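Local atomic coordinates of VirX1 (Cyanophage Syn10, PDB entry 6QGM), a protein that iodinates diverse substrates as a viral halogenase of the tryptophan halogenase family, probably with a flavin as cofactor. Residues 7-12 and 21-26; 15-20 and 180-185. One frame throughout, in Å; residues are numbered along the deposited sequence.

Interaction 1: residues 7-12 and 21-26; sequences VAIVGG and AALSKL
L23, on helix 14-26, pushes a single methyl group, CD1, against two residues of strand 6-10. V7 receives it at CG1, 4.0 Å from L23 CD1, and the two side chains cross at about a right angle. I9 comes to the same methyl with the end of its longer branch, its CD1 lying 4.4 Å from L23 CD1. The extended second torsion of L23 (chi2 -175°) carries CD1 away from CA and out toward the strand, while V7 presents the branch that lies anti to its backbone N (chi1 168°). All three residues are buried, and I223 of the neighbouring strand 221-224 packs on each of them, while I32 of strand 31-36 touches both I9 and L23. S24 is still buried; its OG folds back to A21 O at 2.8 Å, and that carbonyl also accepts K25 N at 3.0 Å, so this one oxygen takes two donors. The looser side is that of K25 and L26, both partly exposed: K25 NZ forms a salt bridge with D61, and apolar L26 packs on V370 of helix 360-373 and on Y476 of the second subunit. Strand 6-10, helix 14-26 and strand 31-36 form a beta-alpha-beta unit typical of Rossmann-type folds, where the glycine-bearing turn, here beginning at G11, usually receives a dinucleotide and probably does so in this protein.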
ATOM      1  N   VAL B   7     -38.031   8.879  -7.405  1.00 56.63           N
ATOM      2  CA  VAL B   7     -37.331   7.611  -7.745  1.00 56.48           C
ATOM      3  C   VAL B   7     -38.362   6.632  -8.322  1.00 56.68           C
ATOM      4  O   VAL B   7     -39.458   6.518  -7.748  1.00 58.86           O
ATOM      5  CB  VAL B   7     -36.593   7.065  -6.509  1.00 55.35           C
ATOM      6  CG1 VAL B   7     -36.099   5.643  -6.717  1.00 54.87           C
ATOM      7  CG2 VAL B   7     -35.441   7.975  -6.104  1.00 55.31           C
ATOM      8  N   ALA B   8     -38.026   5.994  -9.442  1.00 56.83           N
ATOM      9  CA  ALA B   8     -38.788   4.891 -10.066  1.00 57.51           C
ATOM     10  C   ALA B   8     -37.965   3.601  -9.971  1.00 56.38           C
ATOM     11  O   ALA B   8     -36.925   3.505 -10.648  1.00 56.96           O
ATOM     12  CB  ALA B   8     -39.114   5.231 -11.495  1.00 58.70           C
ATOM     13  N   ILE B   9     -38.402   2.659  -9.134  1.00 56.84           N
ATOM     14  CA  ILE B   9     -37.778   1.311  -9.007  1.00 58.63           C
ATOM     15  C   ILE B   9     -38.493   0.371  -9.986  1.00 61.33           C
ATOM     16  O   ILE B   9     -39.716   0.235  -9.877  1.00 61.13           O
ATOM     17  CB  ILE B   9     -37.852   0.813  -7.554  1.00 58.89           C
ATOM     18  CG1 ILE B   9     -37.151   1.784  -6.598  1.00 61.78           C
ATOM     19  CG2 ILE B   9     -37.268  -0.583  -7.440  1.00 57.88           C
ATOM     20  CD1 ILE B   9     -37.712   1.796  -5.187  1.00 63.23           C
ATOM     21  N   VAL B  10     -37.764  -0.233 -10.925  1.00 62.05           N
ATOM     22  CA  VAL B  10     -38.332  -1.255 -11.845  1.00 64.02           C
ATOM     23  C   VAL B  10     -37.930  -2.632 -11.315  1.00 65.44           C
ATOM     24  O   VAL B  10     -36.706  -2.886 -11.179  1.00 65.49           O
ATOM     25  CB  VAL B  10     -37.868  -1.043 -13.296  1.00 65.62           C
ATOM     26  CG1 VAL B  10     -38.496  -2.047 -14.258  1.00 64.42           C
ATOM     27  CG2 VAL B  10     -38.140   0.387 -13.756  1.00 67.01           C
ATOM     28  N   GLY B  11     -38.934  -3.466 -11.015  1.00 67.87           N
ATOM     29  CA  GLY B  11     -38.756  -4.809 -10.431  1.00 68.21           C
ATOM     30  C   GLY B  11     -39.291  -4.860  -9.007  1.00 69.65           C
ATOM     31  O   GLY B  11     -39.035  -3.916  -8.231  1.00 67.68           O
ATOM     32  N   GLY B  12     -39.985  -5.940  -8.664  1.00 72.96           N
ATOM     33  CA  GLY B  12     -40.646  -6.090  -7.356  1.00 74.92           C
ATOM     34  C   GLY B  12     -40.341  -7.418  -6.685  1.00 76.66           C
ATOM     35  O   GLY B  12     -41.296  -8.048  -6.180  1.00 82.50           O
ATOM     36  N   ALA B  21     -38.589   0.017   0.544  1.00 60.71           N
ATOM     37  CA  ALA B  21     -38.729   0.093   2.020  1.00 59.57           C
ATOM     38  C   ALA B  21     -37.649   1.016   2.600  1.00 60.36           C
ATOM     39  O   ALA B  21     -38.012   1.991   3.284  1.00 61.62           O
ATOM     40  CB  ALA B  21     -38.647  -1.282   2.627  1.00 57.55           C
ATOM     41  N   ALA B  22     -36.373   0.720   2.317  1.00 59.27           N
ATOM     42  CA  ALA B  22     -35.187   1.492   2.776  1.00 59.09           C
ATOM     43  C   ALA B  22     -35.343   2.971   2.414  1.00 59.99           C
ATOM     44  O   ALA B  22     -35.259   3.809   3.320  1.00 60.51           O
ATOM     45  CB  ALA B  22     -33.930   0.925   2.175  1.00 57.97           C
ATOM     46  N   LEU B  23     -35.573   3.272   1.136  1.00 60.32           N
ATOM     47  CA  LEU B  23     -35.710   4.663   0.627  1.00 61.80           C
ATOM     48  C   LEU B  23     -36.907   5.341   1.306  1.00 62.24           C
ATOM     49  O   LEU B  23     -36.745   6.489   1.755  1.00 63.89           O
ATOM     50  CB  LEU B  23     -35.852   4.637  -0.900  1.00 63.18           C
ATOM     51  CG  LEU B  23     -34.559   4.322  -1.672  1.00 63.99           C
ATOM     52  CD1 LEU B  23     -34.759   4.436  -3.182  1.00 64.98           C
ATOM     53  CD2 LEU B  23     -33.411   5.221  -1.245  1.00 63.34           C
ATOM     54  N   SER B  24     -38.057   4.662   1.396  1.00 60.78           N
ATOM     55  CA  SER B  24     -39.315   5.233   1.957  1.00 61.48           C
ATOM     56  C   SER B  24     -39.113   5.624   3.435  1.00 62.05           C
ATOM     57  O   SER B  24     -39.676   6.651   3.860  1.00 64.02           O
ATOM     58  CB  SER B  24     -40.484   4.292   1.783  1.00 59.89           C
ATOM     59  OG  SER B  24     -40.421   3.219   2.709  1.00 58.12           O
ATOM     60  N   LYS B  25     -38.319   4.847   4.177  1.00 61.52           N
ATOM     61  CA  LYS B  25     -38.110   5.004   5.640  1.00 62.28           C
ATOM     62  C   LYS B  25     -36.921   5.940   5.905  1.00 63.18           C
ATOM     63  O   LYS B  25     -37.096   6.868   6.714  1.00 66.42           O
ATOM     64  CB  LYS B  25     -37.922   3.636   6.302  1.00 61.73           C
ATOM     65  CG  LYS B  25     -37.655   3.680   7.797  1.00 65.76           C
ATOM     66  CD  LYS B  25     -38.238   2.531   8.569  1.00 68.54           C
ATOM     67  CE  LYS B  25     -37.961   2.625  10.061  1.00 72.04           C
ATOM     68  NZ  LYS B  25     -36.507   2.685  10.358  1.00 72.83           N
ATOM     69  N   LEU B  26     -35.769   5.727   5.254  1.00 61.16           N
ATOM     70  CA  LEU B  26     -34.497   6.450   5.546  1.00 60.44           C
ATOM     71  C   LEU B  26     -34.366   7.726   4.693  1.00 62.55           C
ATOM     72  O   LEU B  26     -33.483   8.541   5.002  1.00 63.08           O
ATOM     73  CB  LEU B  26     -33.316   5.506   5.310  1.00 58.59           C
ATOM     74  CG  LEU B  26     -33.370   4.168   6.052  1.00 57.86           C
ATOM     75  CD1 LEU B  26     -32.234   3.253   5.643  1.00 56.14           C
ATOM     76  CD2 LEU B  26     -33.337   4.382   7.545  1.00 59.50           C
TER

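Interaction 2: residues 15-20 and 180-185; sequences SGWMTA and IALPNG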
ATOM      1  N   SER B  15     -35.158  -7.404  -3.991  1.00 58.31           N
ATOM      2  CA  SER B  15     -34.366  -6.213  -4.387  1.00 58.09           C
ATOM      3  C   SER B  15     -35.268  -4.987  -4.530  1.00 56.74           C
ATOM      4  O   SER B  15     -34.918  -3.925  -3.988  1.00 57.89           O
ATOM      5  CB  SER B  15     -33.571  -6.476  -5.636  1.00 59.21           C
ATOM      6  OG  SER B  15     -32.352  -7.155  -5.335  1.00 59.65           O
ATOM      7  N   GLY B  16     -36.390  -5.121  -5.232  1.00 56.83           N
ATOM      8  CA  GLY B  16     -37.306  -4.006  -5.492  1.00 56.69           C
ATOM      9  C   GLY B  16     -37.850  -3.448  -4.198  1.00 57.87           C
ATOM     10  O   GLY B  16     -37.751  -2.226  -3.978  1.00 61.25           O
ATOM     11  N   TRP B  17     -38.405  -4.319  -3.353  1.00 56.55           N
ATOM     12  CA  TRP B  17     -39.114  -3.918  -2.116  1.00 55.95           C
ATOM     13  C   TRP B  17     -38.118  -3.574  -1.009  1.00 57.13           C
ATOM     14  O   TRP B  17     -38.438  -2.703  -0.188  1.00 63.24           O
ATOM     15  CB  TRP B  17     -40.086  -5.016  -1.714  1.00 55.59           C
ATOM     16  CG  TRP B  17     -41.239  -5.081  -2.658  1.00 55.37           C
ATOM     17  CD1 TRP B  17     -41.582  -6.103  -3.483  1.00 55.81           C
ATOM     18  CD2 TRP B  17     -42.174  -4.024  -2.907  1.00 56.46           C
ATOM     19  NE1 TRP B  17     -42.696  -5.767  -4.201  1.00 58.17           N
ATOM     20  CE2 TRP B  17     -43.074  -4.495  -3.879  1.00 57.54           C
ATOM     21  CE3 TRP B  17     -42.343  -2.732  -2.392  1.00 57.39           C
ATOM     22  CZ2 TRP B  17     -44.118  -3.712  -4.357  1.00 59.02           C
ATOM     23  CZ3 TRP B  17     -43.382  -1.961  -2.862  1.00 58.67           C
ATOM     24  CH2 TRP B  17     -44.254  -2.446  -3.833  1.00 59.75           C
ATOM     25  N   MET B  18     -36.953  -4.216  -0.992  1.00 57.54           N
ATOM     26  CA  MET B  18     -35.847  -3.863  -0.073  1.00 57.64           C
ATOM     27  C   MET B  18     -35.438  -2.412  -0.344  1.00 58.54           C
ATOM     28  O   MET B  18     -35.294  -1.652   0.631  1.00 60.11           O
ATOM     29  CB  MET B  18     -34.664  -4.825  -0.228  1.00 57.62           C
ATOM     30  CG  MET B  18     -34.892  -6.134   0.460  1.00 58.27           C
ATOM     31  SD  MET B  18     -33.568  -7.333   0.173  1.00 65.34           S
ATOM     32  CE  MET B  18     -32.212  -6.574   1.062  1.00 65.10           C
ATOM     33  N   THR B  19     -35.327  -2.036  -1.617  1.00 60.08           N
ATOM     34  CA  THR B  19     -34.977  -0.661  -2.073  1.00 60.24           C
ATOM     35  C   THR B  19     -36.130   0.294  -1.713  1.00 61.62           C
ATOM     36  O   THR B  19     -35.865   1.336  -1.075  1.00 61.17           O
ATOM     37  CB  THR B  19     -34.636  -0.651  -3.571  1.00 59.71           C
ATOM     38  OG1 THR B  19     -33.642  -1.644  -3.812  1.00 55.82           O
ATOM     39  CG2 THR B  19     -34.131   0.687  -4.047  1.00 59.49           C
ATOM     40  N   ALA B  20     -37.364  -0.052  -2.076  1.00 62.28           N
ATOM     41  CA  ALA B  20     -38.563   0.780  -1.803  1.00 64.25           C
ATOM     42  C   ALA B  20     -38.686   1.054  -0.295  1.00 62.10           C
ATOM     43  O   ALA B  20     -38.860   2.227   0.070  1.00 61.78           O
ATOM     44  CB  ALA B  20     -39.807   0.119  -2.352  1.00 64.88           C
ATOM     45  N   ILE B 180     -43.831  -1.573   5.468  1.00 63.61           N
ATOM     46  CA  ILE B 180     -42.935  -0.376   5.417  1.00 62.56           C
ATOM     47  C   ILE B 180     -43.238   0.456   4.160  1.00 62.87           C
ATOM     48  O   ILE B 180     -43.604   1.641   4.331  1.00 65.79           O
ATOM     49  CB  ILE B 180     -41.449  -0.775   5.526  1.00 60.71           C
ATOM     50  CG1 ILE B 180     -41.202  -1.599   6.793  1.00 60.69           C
ATOM     51  CG2 ILE B 180     -40.551   0.450   5.457  1.00 59.92           C
ATOM     52  CD1 ILE B 180     -39.748  -1.962   7.043  1.00 60.16           C
ATOM     53  N   ALA B 181     -43.096  -0.114   2.960  1.00 60.78           N
ATOM     54  CA  ALA B 181     -43.077   0.645   1.686  1.00 61.51           C
ATOM     55  C   ALA B 181     -44.438   1.313   1.441  1.00 61.93           C
ATOM     56  O   ALA B 181     -44.480   2.554   1.349  1.00 60.97           O
ATOM     57  CB  ALA B 181     -42.663  -0.256   0.541  1.00 63.15           C
ATOM     58  N   LEU B 182     -45.509   0.531   1.320  1.00 61.71           N
ATOM     59  CA  LEU B 182     -46.837   1.074   0.953  1.00 62.41           C
ATOM     60  C   LEU B 182     -47.301   2.060   2.023  1.00 63.37           C
ATOM     61  O   LEU B 182     -47.655   3.190   1.700  1.00 64.52           O
ATOM     62  CB  LEU B 182     -47.837  -0.071   0.751  1.00 62.61           C
ATOM     63  CG  LEU B 182     -47.562  -0.986  -0.432  1.00 63.05           C
ATOM     64  CD1 LEU B 182     -48.736  -1.928  -0.661  1.00 64.64           C
ATOM     65  CD2 LEU B 182     -47.270  -0.173  -1.682  1.00 62.62           C
ATOM     66  N   PRO B 183     -47.305   1.701   3.325  1.00 63.02           N
ATOM     67  CA  PRO B 183     -47.668   2.659   4.366  1.00 63.18           C
ATOM     68  C   PRO B 183     -46.920   3.997   4.260  1.00 62.16           C
ATOM     69  O   PRO B 183     -47.545   5.012   4.482  1.00 64.50           O
ATOM     70  CB  PRO B 183     -47.303   1.918   5.665  1.00 63.68           C
ATOM     71  CG  PRO B 183     -47.459   0.455   5.310  1.00 63.77           C
ATOM     72  CD  PRO B 183     -46.989   0.370   3.874  1.00 63.85           C
ATOM     73  N   ASN B 184     -45.634   3.978   3.893  1.00 61.76           N
ATOM     74  CA  ASN B 184     -44.782   5.194   3.727  1.00 61.59           C
ATOM     75  C   ASN B 184     -45.018   5.863   2.361  1.00 61.69           C
ATOM     76  O   ASN B 184     -44.269   6.783   2.024  1.00 63.23           O
ATOM     77  CB  ASN B 184     -43.297   4.873   3.901  1.00 61.87           C
ATOM     78  CG  ASN B 184     -42.938   4.502   5.322  1.00 63.10           C
ATOM     79  OD1 ASN B 184     -43.678   4.818   6.257  1.00 64.56           O
ATOM     80  ND2 ASN B 184     -41.801   3.838   5.495  1.00 63.24           N
ATOM     81  N   GLY B 185     -46.027   5.431   1.606  1.00 62.20           N
ATOM     82  CA  GLY B 185     -46.524   6.142   0.415  1.00 61.60           C
ATOM     83  C   GLY B 185     -45.784   5.763  -0.854  1.00 61.01           C
ATOM     84  O   GLY B 185     -45.904   6.509  -1.842  1.00 60.40           O
TER
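A Schellman motif closing helix 169-181 sets A181 and L182 against W17 and A20 of helix 14-26, the first helix of the Rossmann-type fold. In this motif G185, with its positive phi of 88°, is the C-prime residue: V186 N turns back to A181 O, and G185 N reaches L182 O at 2.8 Å. The methyl of A181 points at the helix and covers the largest share of the contact, meeting both W17 and A20. It meets the benzene half of the W17 indole obliquely, with A181 CB 3.9 Å from both W17 CE3 and W17 CZ3. A181 CB also lies 4.1 Å from A20 CB. This small-to-small pairing brings the backbones close, the CA atoms of A20 and A181 being 5.7 Å apart. L182, nearer the solvent, adds its CD2 at 4.3 Å from W17 CH2, also obliquely to the ring. In W17, CG lies anti to the carbonyl carbon (chi1 -71°), and the second torsion (116°) turns the six-membered ring toward A181 and L182. The ring is further fixed by H188, edge-to-face, and by a hydrogen bond from NE1 to E36 OE1. Within helix 14-26, across the turn that holds W17, S15 O accepts T19 N at 3.1 Å and T19 OG1 at 2.6 Å, the two donors approaching from opposite faces of the carbonyl plane.

Overall arrangement
Both contacts use helix 14-26, and their centres lie only 5 Å apart. Interaction 1 joins the helix to the parallel core of the mixed sheet and is wholly aliphatic and buried. Interaction 2 attaches the end of helix 169-181 to the same helix; it is larger in area, adds an aromatic ring to small methyls, and runs out through L182 into the turn that ends at G185, whose P183, N184 and G185 are exposed. The two meet directly where I9 CD1 packs 3.6 Å from A20 CA. A polar tie lies nearer the surface, where N184 ND2 of residues 180-185 stands 3.2 Å from S24 OG of residues 21-26, a probable hydrogen bond.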